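Local structure of glycosyl hydrolase family 62 protein (Coprinopsis cinerea, 5B6T) at residues Gln24-Pro29 with Asn300-Leu306; Ser217-Phe223 with Glu242-Arg248; Trp259-His265 with Tyr288-Pro293. The protein probably hydrolyses alpha-L-arabinofuranosyl side groups of arabinoxylan, as an alpha-L-arabinofuranosidase of glycoside hydrolase family 62. All blocks are in the same frame, centred on the assembly; numbering follows the deposited sequence.

Contact 1: residues Gln24-Pro29 with Asn300-Leu306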
loop_
_atom_site.group_PDB
_atom_site.type_symbol
_atom_site.label_atom_id
_atom_site.label_comp_id
_atom_site.label_asym_id
_atom_site.label_seq_id
_atom_site.Cartn_x
_atom_site.Cartn_y
_atom_site.Cartn_z
ATOM N N GLN A 24 10.853 -13.942 -6.729
ATOM C CA GLN A 24 11.834 -12.975 -7.200
ATOM C C GLN A 24 11.747 -11.621 -6.471
ATOM O O GLN A 24 12.776 -11.021 -6.180
ATOM C CB GLN A 24 11.716 -12.817 -8.719
ATOM C CG GLN A 24 12.143 -14.137 -9.412
ATOM C CD GLN A 24 11.875 -14.264 -10.922
ATOM O OE1 GLN A 24 12.767 -14.703 -11.675
ATOM N NE2 GLN A 24 10.678 -13.949 -11.366
ATOM N N GLY A 25 10.535 -11.170 -6.144
ATOM C CA GLY A 25 10.344 -9.909 -5.447
ATOM C C GLY A 25 9.381 -10.069 -4.270
ATOM O O GLY A 25 8.433 -10.858 -4.330
ATOM N N ILE A 26 9.619 -9.307 -3.204
ATOM C CA ILE A 26 8.656 -9.145 -2.095
ATOM C C ILE A 26 8.209 -7.703 -2.182
ATOM O O ILE A 26 9.037 -6.808 -2.243
ATOM C CB ILE A 26 9.281 -9.433 -0.723
ATOM C CG1 ILE A 26 9.770 -10.871 -0.672
ATOM C CG2 ILE A 26 8.332 -9.119 0.418
ATOM C CD1 ILE A 26 8.711 -11.918 -0.819
ATOM N N LYS A 27 6.888 -7.491 -2.245
ATOM C CA LYS A 27 6.346 -6.259 -2.784
ATOM C C LYS A 27 5.130 -5.739 -2.001
ATOM O O LYS A 27 4.489 -6.459 -1.251
ATOM C CB LYS A 27 5.904 -6.498 -4.229
ATOM C CG LYS A 27 7.038 -6.851 -5.174
ATOM C CD LYS A 27 6.558 -6.843 -6.618
ATOM C CE LYS A 27 6.326 -5.436 -7.119
ATOM N NZ LYS A 27 5.625 -5.456 -8.427
ATOM N N ASP A 28 4.820 -4.469 -2.229
ATOM C CA ASP A 28 3.519 -3.902 -1.921
ATOM C C ASP A 28 3.088 -4.078 -0.447
ATOM O O ASP A 28 1.957 -4.503 -0.183
ATOM C CB ASP A 28 2.437 -4.530 -2.824
ATOM C CG ASP A 28 2.850 -4.673 -4.275
ATOM O OD1 ASP A 28 3.504 -3.762 -4.791
ATOM O OD2 ASP A 28 2.461 -5.725 -4.874
ATOM N N PRO A 29 3.963 -3.739 0.522
ATOM C CA PRO A 29 3.690 -4.131 1.890
ATOM C C PRO A 29 2.560 -3.377 2.560
ATOM O O PRO A 29 2.382 -2.175 2.328
ATOM C CB PRO A 29 5.015 -3.810 2.626
ATOM C CG PRO A 29 5.631 -2.728 1.793
ATOM C CD PRO A 29 5.284 -3.084 0.390
ATOM N N ASN A 300 7.809 -8.510 -13.734
ATOM C CA ASN A 300 7.386 -9.430 -12.649
ATOM C C ASN A 300 8.538 -10.210 -11.989
ATOM O O ASN A 300 8.376 -10.798 -10.914
ATOM C CB ASN A 300 6.314 -10.413 -13.155
ATOM C CG ASN A 300 4.979 -9.746 -13.412
ATOM O OD1 ASN A 300 4.690 -8.659 -12.904
ATOM N ND2 ASN A 300 4.138 -10.412 -14.215
ATOM N N SER A 301 9.705 -10.211 -12.628
ATOM C CA SER A 301 10.864 -10.894 -12.139
ATOM C C SER A 301 11.835 -9.962 -11.404
ATOM O O SER A 301 12.898 -10.395 -10.987
ATOM C CB SER A 301 11.576 -11.590 -13.306
ATOM O OG SER A 301 12.175 -10.658 -14.176
ATOM N N LEU A 302 11.492 -8.675 -11.274
ATOM C CA LEU A 302 12.431 -7.715 -10.686
ATOM C C LEU A 302 12.672 -8.010 -9.202
ATOM O O LEU A 302 11.736 -8.362 -8.455
ATOM C CB LEU A 302 11.925 -6.280 -10.829
ATOM C CG LEU A 302 11.905 -5.706 -12.245
ATOM C CD1 LEU A 302 11.072 -4.433 -12.227
ATOM C CD2 LEU A 302 13.296 -5.454 -12.808
ATOM N N PRO A 303 13.914 -7.830 -8.739
ATOM C CA PRO A 303 14.229 -8.207 -7.360
ATOM C C PRO A 303 13.894 -7.139 -6.314
ATOM O O PRO A 303 14.766 -6.616 -5.625
ATOM C CB PRO A 303 15.738 -8.503 -7.432
ATOM C CG PRO A 303 16.224 -7.595 -8.496
ATOM C CD PRO A 303 15.136 -7.516 -9.519
ATOM N N TRP A 304 12.609 -6.895 -6.150
ATOM C CA TRP A 304 12.131 -5.947 -5.116
ATOM C C TRP A 304 12.382 -6.488 -3.722
ATOM O O TRP A 304 12.176 -7.674 -3.455
ATOM C CB TRP A 304 10.632 -5.651 -5.269
ATOM C CG TRP A 304 10.260 -4.997 -6.548
ATOM C CD1 TRP A 304 9.792 -5.613 -7.654
ATOM C CD2 TRP A 304 10.308 -3.599 -6.853
ATOM N NE1 TRP A 304 9.523 -4.696 -8.632
ATOM C CE2 TRP A 304 9.845 -3.445 -8.167
ATOM C CE3 TRP A 304 10.707 -2.468 -6.144
ATOM C CZ2 TRP A 304 9.790 -2.200 -8.805
ATOM C CZ3 TRP A 304 10.623 -1.218 -6.761
ATOM C CH2 TRP A 304 10.180 -1.092 -8.082
ATOM N N LYS A 305 12.787 -5.585 -2.824
ATOM C CA LYS A 305 12.988 -5.880 -1.396
ATOM C C LYS A 305 12.375 -4.733 -0.613
ATOM O O LYS A 305 12.222 -3.634 -1.137
ATOM C CB LYS A 305 14.483 -6.049 -1.073
ATOM C CG LYS A 305 15.132 -7.139 -1.941
ATOM C CD LYS A 305 16.609 -7.286 -1.712
ATOM C CE LYS A 305 17.271 -7.999 -2.868
ATOM N NZ LYS A 305 16.730 -9.366 -3.168
ATOM N N LEU A 306 12.025 -5.001 0.633
ATOM C CA LEU A 306 11.406 -3.988 1.496
ATOM C C LEU A 306 12.474 -3.301 2.340
ATOM O O LEU A 306 13.329 -3.972 2.926
ATOM C CB LEU A 306 10.363 -4.635 2.418
ATOM C CG LEU A 306 9.299 -5.520 1.742
ATOM C CD1 LEU A 306 8.255 -5.958 2.742
ATOM C CD2 LEU A 306 8.660 -4.830 0.545
HETATM O O HOH W 1 14.075 -9.630 -4.234
HETATM O O HOH W 2 7.694 -6.766 -9.899
#
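The backbones run at 52° to one another end to end and come closest at G25 and W304, whose CA atoms are 4.4 Å apart. A single direct hydrogen bond joins the two segments, I26 N to W304 O (3.0 Å, 167°). P303 centres an inverse gamma turn, closed by W304 N to L302 O at 2.9 Å. A CB on G25 would clash with L302 O, so the close approach depends on the missing side chain. Water 1 bridges Q24 O (2.7 Å) and W304 O (2.8 Å). Among the side chains, K27 lays its CE over the W304 five-membered ring, 3.8 Å from the centroid and 25° off the normal, a CH-pi contact; its NZ bonds to Y299 OH and to a glycerol, probably from the crystallisation liquor. L306 packs CD1 on I26 CG2 (3.9 Å) and CD2 on P29 CD (3.8 Å). The contact thus ties strand 25-34 of one blade of the five-bladed beta-propeller to strand 305-311, which pairs with 285-290 in the next sheet.

Contact 2: residues Ser217-Phe223 with Glu242-Arg248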
loop_
_atom_site.group_PDB
_atom_site.type_symbol
_atom_site.label_atom_id
_atom_site.label_comp_id
_atom_site.label_asym_id
_atom_site.label_seq_id
_atom_site.Cartn_x
_atom_site.Cartn_y
_atom_site.Cartn_z
ATOM N N SER A 217 10.554 11.506 -14.493
ATOM C CA SER A 217 11.234 11.854 -15.747
ATOM C C SER A 217 12.501 11.031 -15.986
ATOM O O SER A 217 12.935 10.884 -17.127
ATOM C CB SER A 217 11.581 13.345 -15.763
ATOM O OG SER A 217 12.441 13.685 -14.691
ATOM N N ASP A 218 13.083 10.503 -14.907
ATOM C CA ASP A 218 14.234 9.582 -14.994
ATOM C C ASP A 218 13.843 8.100 -15.077
ATOM O O ASP A 218 14.692 7.229 -15.005
ATOM C CB ASP A 218 15.162 9.779 -13.803
ATOM C CG ASP A 218 14.426 9.660 -12.466
ATOM O OD1 ASP A 218 13.210 9.349 -12.478
ATOM O OD2 ASP A 218 15.071 9.894 -11.439
ATOM N N GLY A 219 12.549 7.809 -15.223
ATOM C CA GLY A 219 12.071 6.438 -15.222
ATOM C C GLY A 219 11.951 5.768 -13.855
ATOM O O GLY A 219 11.564 4.596 -13.777
ATOM N N ARG A 220 12.248 6.488 -12.781
ATOM C CA ARG A 220 12.270 5.887 -11.447
ATOM C C ARG A 220 10.977 6.144 -10.671
ATOM O O ARG A 220 10.332 7.173 -10.812
ATOM C CB ARG A 220 13.469 6.420 -10.654
ATOM C CG ARG A 220 14.833 6.106 -11.266
ATOM C CD ARG A 220 15.129 4.636 -11.199
ATOM N NE ARG A 220 16.401 4.287 -11.846
ATOM C CZ ARG A 220 16.837 3.044 -11.984
ATOM N NH1 ARG A 220 16.152 2.009 -11.491
ATOM N NH2 ARG A 220 17.987 2.832 -12.603
ATOM N N ARG A 221 10.637 5.197 -9.818
ATOM C CA ARG A 221 9.430 5.309 -9.005
ATOM C C ARG A 221 9.641 6.329 -7.888
ATOM O O ARG A 221 10.733 6.467 -7.304
ATOM C CB ARG A 221 9.041 3.957 -8.402
ATOM C CG ARG A 221 8.851 2.835 -9.418
ATOM C CD ARG A 221 7.937 3.271 -10.546
ATOM N NE ARG A 221 7.604 2.193 -11.467
ATOM C CZ ARG A 221 6.490 1.469 -11.443
ATOM N NH1 ARG A 221 5.562 1.623 -10.494
ATOM N NH2 ARG A 221 6.302 0.545 -12.405
ATOM N N TRP A 222 8.551 7.018 -7.589
ATOM C CA TRP A 222 8.520 8.007 -6.521
ATOM C C TRP A 222 7.095 8.250 -6.068
ATOM O O TRP A 222 6.161 7.794 -6.722
ATOM C CB TRP A 222 9.185 9.319 -6.957
ATOM C CG TRP A 222 8.487 10.095 -8.064
ATOM C CD1 TRP A 222 8.292 9.699 -9.348
ATOM C CD2 TRP A 222 7.917 11.404 -7.949
ATOM N NE1 TRP A 222 7.649 10.696 -10.048
ATOM C CE2 TRP A 222 7.383 11.740 -9.212
ATOM C CE3 TRP A 222 7.816 12.333 -6.905
ATOM C CZ2 TRP A 222 6.763 12.958 -9.455
ATOM C CZ3 TRP A 222 7.198 13.524 -7.135
ATOM C CH2 TRP A 222 6.686 13.845 -8.407
ATOM N N PHE A 223 6.934 8.982 -4.966
ATOM C CA PHE A 223 5.629 9.321 -4.410
ATOM C C PHE A 223 5.313 10.790 -4.391
ATOM O O PHE A 223 6.153 11.607 -4.006
ATOM C CB PHE A 223 5.449 8.760 -2.969
ATOM C CG PHE A 223 5.165 7.300 -2.982
ATOM C CD1 PHE A 223 6.223 6.371 -3.015
ATOM C CD2 PHE A 223 3.872 6.856 -3.100
ATOM C CE1 PHE A 223 5.950 5.024 -3.085
ATOM C CE2 PHE A 223 3.604 5.503 -3.198
ATOM C CZ PHE A 223 4.644 4.596 -3.216
ATOM N N GLU A 242 8.709 16.637 -8.629
ATOM C CA GLU A 242 10.032 16.008 -8.582
ATOM C C GLU A 242 11.018 16.776 -7.684
ATOM O O GLU A 242 11.811 16.165 -6.954
ATOM C CB GLU A 242 10.603 15.771 -9.973
ATOM C CG GLU A 242 9.803 14.727 -10.730
ATOM C CD GLU A 242 10.406 14.300 -12.044
ATOM O OE1 GLU A 242 11.503 14.788 -12.415
ATOM O OE2 GLU A 242 9.792 13.408 -12.678
ATOM N N SER A 243 10.916 18.105 -7.700
ATOM C CA SER A 243 11.764 18.975 -6.846
ATOM C C SER A 243 11.263 19.179 -5.401
ATOM O O SER A 243 11.949 19.794 -4.554
ATOM C CB SER A 243 11.933 20.333 -7.532
ATOM O OG SER A 243 10.682 20.945 -7.681
ATOM N N ASN A 244 10.051 18.704 -5.130
ATOM C CA ASN A 244 9.494 18.699 -3.791
ATOM C C ASN A 244 8.595 17.462 -3.632
ATOM O O ASN A 244 7.374 17.559 -3.660
ATOM C CB ASN A 244 8.760 19.982 -3.438
ATOM C CG ASN A 244 8.288 19.971 -2.011
ATOM O OD1 ASN A 244 9.019 19.520 -1.114
ATOM N ND2 ASN A 244 7.063 20.439 -1.777
ATOM N N PRO A 245 9.221 16.289 -3.500
ATOM C CA PRO A 245 8.462 15.034 -3.585
ATOM C C PRO A 245 8.030 14.549 -2.206
ATOM O O PRO A 245 8.610 14.951 -1.204
ATOM C CB PRO A 245 9.481 14.082 -4.190
ATOM C CG PRO A 245 10.795 14.545 -3.630
ATOM C CD PRO A 245 10.677 16.046 -3.591
ATOM N N PHE A 246 7.066 13.631 -2.128
ATOM C CA PHE A 246 6.839 13.021 -0.836
ATOM C C PHE A 246 8.052 12.141 -0.525
ATOM O O PHE A 246 8.653 12.255 0.540
ATOM C CB PHE A 246 5.536 12.214 -0.799
ATOM C CG PHE A 246 5.292 11.598 0.528
ATOM C CD1 PHE A 246 4.856 12.375 1.603
ATOM C CD2 PHE A 246 5.537 10.239 0.723
ATOM C CE1 PHE A 246 4.651 11.801 2.860
ATOM C CE2 PHE A 246 5.357 9.655 1.968
ATOM C CZ PHE A 246 4.904 10.440 3.042
ATOM N N ALA A 247 8.401 11.252 -1.454
ATOM C CA ALA A 247 9.549 10.369 -1.276
ATOM C C ALA A 247 10.086 10.020 -2.658
ATOM O O ALA A 247 9.334 9.589 -3.523
ATOM C CB ALA A 247 9.157 9.118 -0.498
ATOM N N ARG A 248 11.384 10.205 -2.843
ATOM C CA ARG A 248 12.040 10.053 -4.133
ATOM C C ARG A 248 13.542 9.969 -3.865
ATOM O O ARG A 248 13.983 10.346 -2.784
ATOM C CB ARG A 248 11.725 11.270 -5.008
ATOM C CG ARG A 248 12.224 11.169 -6.458
ATOM C CD ARG A 248 11.544 12.208 -7.352
ATOM N NE ARG A 248 12.080 12.114 -8.699
ATOM C CZ ARG A 248 13.028 12.899 -9.231
ATOM N NH1 ARG A 248 13.541 13.948 -8.591
ATOM N NH2 ARG A 248 13.457 12.625 -10.460
HETATM O O HOH W 3 11.683 9.810 -10.295
#
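The carboxylate of E242 takes two short hydrogen bonds from S217, OE2 from S217 N (2.7 Å, 163°) and OE1 from S217 OG (2.7 Å), so both oxygens are held by one residue. Next to it, R248 NH2 makes a salt bridge with D218 OD2 at 3.3 Å; a longer one, R248 NH2 to E242 OE1 at 3.5 Å, rests on charge alone, because the oxygen lies well out of the guanidinium plane. Water 3 links R248 NE (2.8 Å) to D218 OD1 (2.7 Å) and R220 O (3.0 Å), while the same OD1 accepts from R220 N at 3.0 Å in an Asx turn. At the other end, F223 N donates to A247 O (2.9 Å, 169°), and F223 O receives F246 N (2.9 Å) and, weakly, A247 N (3.4 Å). Two residues thus face F223, which defines a classic beta bulge beside a single antiparallel bridge.

W222 lies between these polar ends and has 105 Å² covered. E242 CG sits over its six-membered ring, 4.2 Å from the centroid and 27° off the normal, a CH-pi contact; R248 CG meets W222 CB at 3.6 Å, and P245 CB approaches W222 CE3 at 3.6 Å. F223 CB touches F246 CD2 at 4.0 Å, and F246 continues to F5 and L211.

Strand 221-228 belongs to a propeller blade, where W222 pairs with A214 of strand 207-215. The loop 242-248 is fixed to it in two ways: charged groups at the more exposed end, and main-chain bonds at the buried end, with the tryptophan filling the space between.

Contact 3: residues Trp259-His265 with Tyr288-Pro293. With CA (calcium ion), chain D.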
loop_
_atom_site.group_PDB
_atom_site.type_symbol
_atom_site.label_atom_id
_atom_site.label_comp_id
_atom_site.label_asym_id
_atom_site.label_seq_id
_atom_site.Cartn_x
_atom_site.Cartn_y
_atom_site.Cartn_z
ATOM N N TRP A 259 21.016 1.778 -2.028
ATOM C CA TRP A 259 20.778 0.479 -2.664
ATOM C C TRP A 259 19.653 0.494 -3.695
ATOM O O TRP A 259 19.450 -0.465 -4.457
ATOM C CB TRP A 259 20.546 -0.565 -1.586
ATOM C CG TRP A 259 19.281 -0.372 -0.804
ATOM C CD1 TRP A 259 19.131 0.364 0.317
ATOM C CD2 TRP A 259 18.002 -0.983 -1.069
ATOM N NE1 TRP A 259 17.825 0.295 0.763
ATOM C CE2 TRP A 259 17.116 -0.545 -0.061
ATOM C CE3 TRP A 259 17.525 -1.853 -2.060
ATOM C CZ2 TRP A 259 15.774 -0.948 -0.007
ATOM C CZ3 TRP A 259 16.190 -2.280 -1.981
ATOM C CH2 TRP A 259 15.337 -1.810 -0.975
ATOM N N THR A 260 18.906 1.589 -3.722
ATOM C CA THR A 260 17.802 1.737 -4.649
ATOM C C THR A 260 17.723 3.190 -5.087
ATOM O O THR A 260 17.998 4.093 -4.295
ATOM C CB THR A 260 16.473 1.281 -3.990
ATOM O OG1 THR A 260 15.408 1.404 -4.940
ATOM C CG2 THR A 260 16.154 2.092 -2.732
ATOM N N ARG A 261 17.326 3.403 -6.342
ATOM C CA ARG A 261 16.932 4.713 -6.867
ATOM C C ARG A 261 15.422 4.867 -7.007
ATOM O O ARG A 261 14.957 5.932 -7.396
ATOM C CB ARG A 261 17.573 4.946 -8.244
ATOM C CG ARG A 261 19.095 5.043 -8.198
ATOM C CD ARG A 261 19.628 5.456 -9.571
ATOM N NE ARG A 261 20.970 4.914 -9.768
ATOM C CZ ARG A 261 21.517 4.606 -10.948
ATOM N NH1 ARG A 261 20.861 4.798 -12.091
ATOM N NH2 ARG A 261 22.739 4.091 -10.979
ATOM N N ASP A 262 14.698 3.778 -6.733
ATOM C CA ASP A 262 13.251 3.728 -6.813
ATOM C C ASP A 262 12.677 3.683 -5.419
ATOM O O ASP A 262 13.146 2.886 -4.579
ATOM C CB ASP A 262 12.811 2.468 -7.553
ATOM C CG ASP A 262 13.191 2.482 -9.012
ATOM O OD1 ASP A 262 12.389 2.995 -9.824
ATOM O OD2 ASP A 262 14.300 1.961 -9.360
ATOM N N ILE A 263 11.667 4.536 -5.181
ATOM C CA ILE A 263 10.886 4.489 -3.950
ATOM C C ILE A 263 9.480 4.140 -4.393
ATOM O O ILE A 263 8.793 4.957 -5.009
ATOM C CB ILE A 263 10.887 5.824 -3.151
ATOM C CG1 ILE A 263 12.301 6.346 -2.952
ATOM C CG2 ILE A 263 10.173 5.613 -1.834
ATOM C CD1 ILE A 263 13.254 5.456 -2.165
ATOM N N SER A 264 9.098 2.890 -4.145
ATOM C CA SER A 264 7.890 2.332 -4.733
ATOM C C SER A 264 6.961 1.697 -3.666
ATOM O O SER A 264 7.345 1.566 -2.493
ATOM C CB SER A 264 8.331 1.385 -5.869
ATOM O OG SER A 264 7.275 0.722 -6.538
ATOM N N HIS A 265 5.747 1.349 -4.124
ATOM C CA HIS A 265 4.614 0.816 -3.364
ATOM C C HIS A 265 4.875 0.486 -1.920
ATOM O O HIS A 265 5.501 -0.514 -1.620
ATOM C CB HIS A 265 4.053 -0.411 -4.079
ATOM C CG HIS A 265 2.679 -0.765 -3.631
ATOM N ND1 HIS A 265 1.687 -1.196 -4.487
ATOM C CD2 HIS A 265 2.112 -0.682 -2.406
ATOM C CE1 HIS A 265 0.579 -1.390 -3.798
ATOM N NE2 HIS A 265 0.810 -1.097 -2.532
ATOM N N TYR A 288 8.592 0.466 2.374
ATOM C CA TYR A 288 8.469 0.612 0.924
ATOM C C TYR A 288 9.217 -0.518 0.232
ATOM O O TYR A 288 9.963 -1.275 0.875
ATOM C CB TYR A 288 9.006 1.974 0.514
ATOM C CG TYR A 288 10.519 2.074 0.525
ATOM C CD1 TYR A 288 11.237 2.272 1.714
ATOM C CD2 TYR A 288 11.242 2.010 -0.650
ATOM C CE1 TYR A 288 12.614 2.360 1.726
ATOM C CE2 TYR A 288 12.619 2.098 -0.649
ATOM C CZ TYR A 288 13.308 2.269 0.542
ATOM O OH TYR A 288 14.689 2.408 0.531
ATOM N N GLN A 289 9.045 -0.605 -1.077
ATOM C CA GLN A 289 9.833 -1.496 -1.893
ATOM C C GLN A 289 10.814 -0.743 -2.774
ATOM O O GLN A 289 10.480 0.290 -3.393
ATOM C CB GLN A 289 8.959 -2.398 -2.788
ATOM C CG GLN A 289 8.083 -1.649 -3.789
ATOM C CD GLN A 289 7.171 -2.537 -4.598
ATOM O OE1 GLN A 289 6.765 -3.625 -4.172
ATOM N NE2 GLN A 289 6.812 -2.050 -5.795
ATOM N N GLY A 290 12.039 -1.286 -2.829
ATOM C CA GLY A 290 13.115 -0.769 -3.657
ATOM C C GLY A 290 13.805 -1.910 -4.352
ATOM O O GLY A 290 13.500 -3.080 -4.114
ATOM N N LEU A 291 14.743 -1.580 -5.237
ATOM C CA LEU A 291 15.505 -2.603 -5.933
ATOM C C LEU A 291 16.810 -2.050 -6.475
ATOM O O LEU A 291 17.012 -0.834 -6.579
ATOM C CB LEU A 291 14.695 -3.259 -7.050
ATOM C CG LEU A 291 14.636 -2.547 -8.406
ATOM C CD1 LEU A 291 13.888 -3.428 -9.356
ATOM C CD2 LEU A 291 13.976 -1.185 -8.343
ATOM N N ASP A 292 17.725 -2.959 -6.800
ATOM C CA ASP A 292 19.009 -2.559 -7.364
ATOM C C ASP A 292 18.780 -1.761 -8.666
ATOM O O ASP A 292 18.039 -2.195 -9.538
ATOM C CB ASP A 292 19.820 -3.827 -7.620
ATOM C CG ASP A 292 21.204 -3.581 -8.212
ATOM O OD1 ASP A 292 21.477 -2.573 -8.858
ATOM O OD2 ASP A 292 22.017 -4.504 -8.072
ATOM N N PRO A 293 19.386 -0.571 -8.777
ATOM C CA PRO A 293 19.120 0.269 -9.971
ATOM C C PRO A 293 19.642 -0.297 -11.277
ATOM O O PRO A 293 19.268 0.211 -12.334
ATOM C CB PRO A 293 19.828 1.583 -9.656
ATOM C CG PRO A 293 20.802 1.255 -8.618
ATOM C CD PRO A 293 20.262 0.101 -7.810
HETATM CA CA CA D . -0.556 -1.091 -0.870
HETATM O O HOH W 4 16.671 1.423 -8.135
HETATM O O HOH W 5 -0.577 1.046 -1.012
HETATM O O HOH W 6 -2.213 -1.220 -2.088
HETATM O O HOH W 7 -1.788 -1.231 0.802
HETATM O O HOH W 8 1.078 -0.795 0.403
HETATM O O HOH W 9 -0.350 -3.249 -0.731
#
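The ring of Y288, which has 100 Å² buried, lies between I263, on one side of its plane, and W259, on the other, with T260 CG2 at its edge. I263 CD1 is 3.7 Å from Y288 CE2, T260 CG2 is 3.6 Å from Y288 OH, and W259 CZ2 is 4.1 Å from Y288 CZ. The hydroxyl is hydrogen-bonded to S9 OG.

W259 loses 90 Å². Its CZ3 comes within 3.4 Å of G290 C, and a CB on G290 would clash with W259 CH2 and T260 OG1, so the indole can approach because that residue is glycine. W259 NE1 donates to S10 O. T260 OG1 accepts from L291 N (3.1 Å, 156°) and donates to D262 O (2.7 Å), joining a turn of the loop to the end of the strand. Water 4 adds a bridge between R261 N and L291 O, both at 2.8 Å.

Q289, with 79 Å² buried, carries the antiparallel pairing with S264: S264 N to Q289 O is 3.0 Å and Q289 N to S264 O is 3.1 Å. Their side chains repeat the link on one face, Q289 NE2 to S264 OG at 2.9 Å (162°), where E213 also bonds to S264 OG and D28 N to Q289 OE1.

One residue further, H265 NE2 binds the calcium at 2.1 Å, and five waters complete an octahedral shell: water 5 faces 9, 6 faces 8 and NE2 faces 7. The S264-Q289 pairing thus fixes the backbone before a central calcium site, consistent with the metal beneath the active-site pocket of GH62 enzymes.

Contact 3 is the most buried of the three, while contacts 1 and 2 are partly buried; contact 2 also lies farthest out, its centre about 17 Å from the chain's centre, against about 13 Å for contact 1 and 14 Å for contact 3. Contacts 1 and 3 share a sheet, since strands 305-311 and 285-290 are neighbours in it. They touch through D28 N to Q289 OE1 and K305 O to G290 N, both 2.9 Å. Contact 2 meets contact 3 through D262, whose OD1 is 2.8 Å from R221 N and whose OD2 forms a 2.8 Å salt bridge with R220 NH1. Chemistry follows place: charged pairs at the outer end of contact 2; one direct backbone bond, water bridges, a lysine over an indole and apolar packing in contact 1; main-chain pairing, buried side-chain hydrogen bonds and aromatic packing in contact 3, which leads into a calcium ligand.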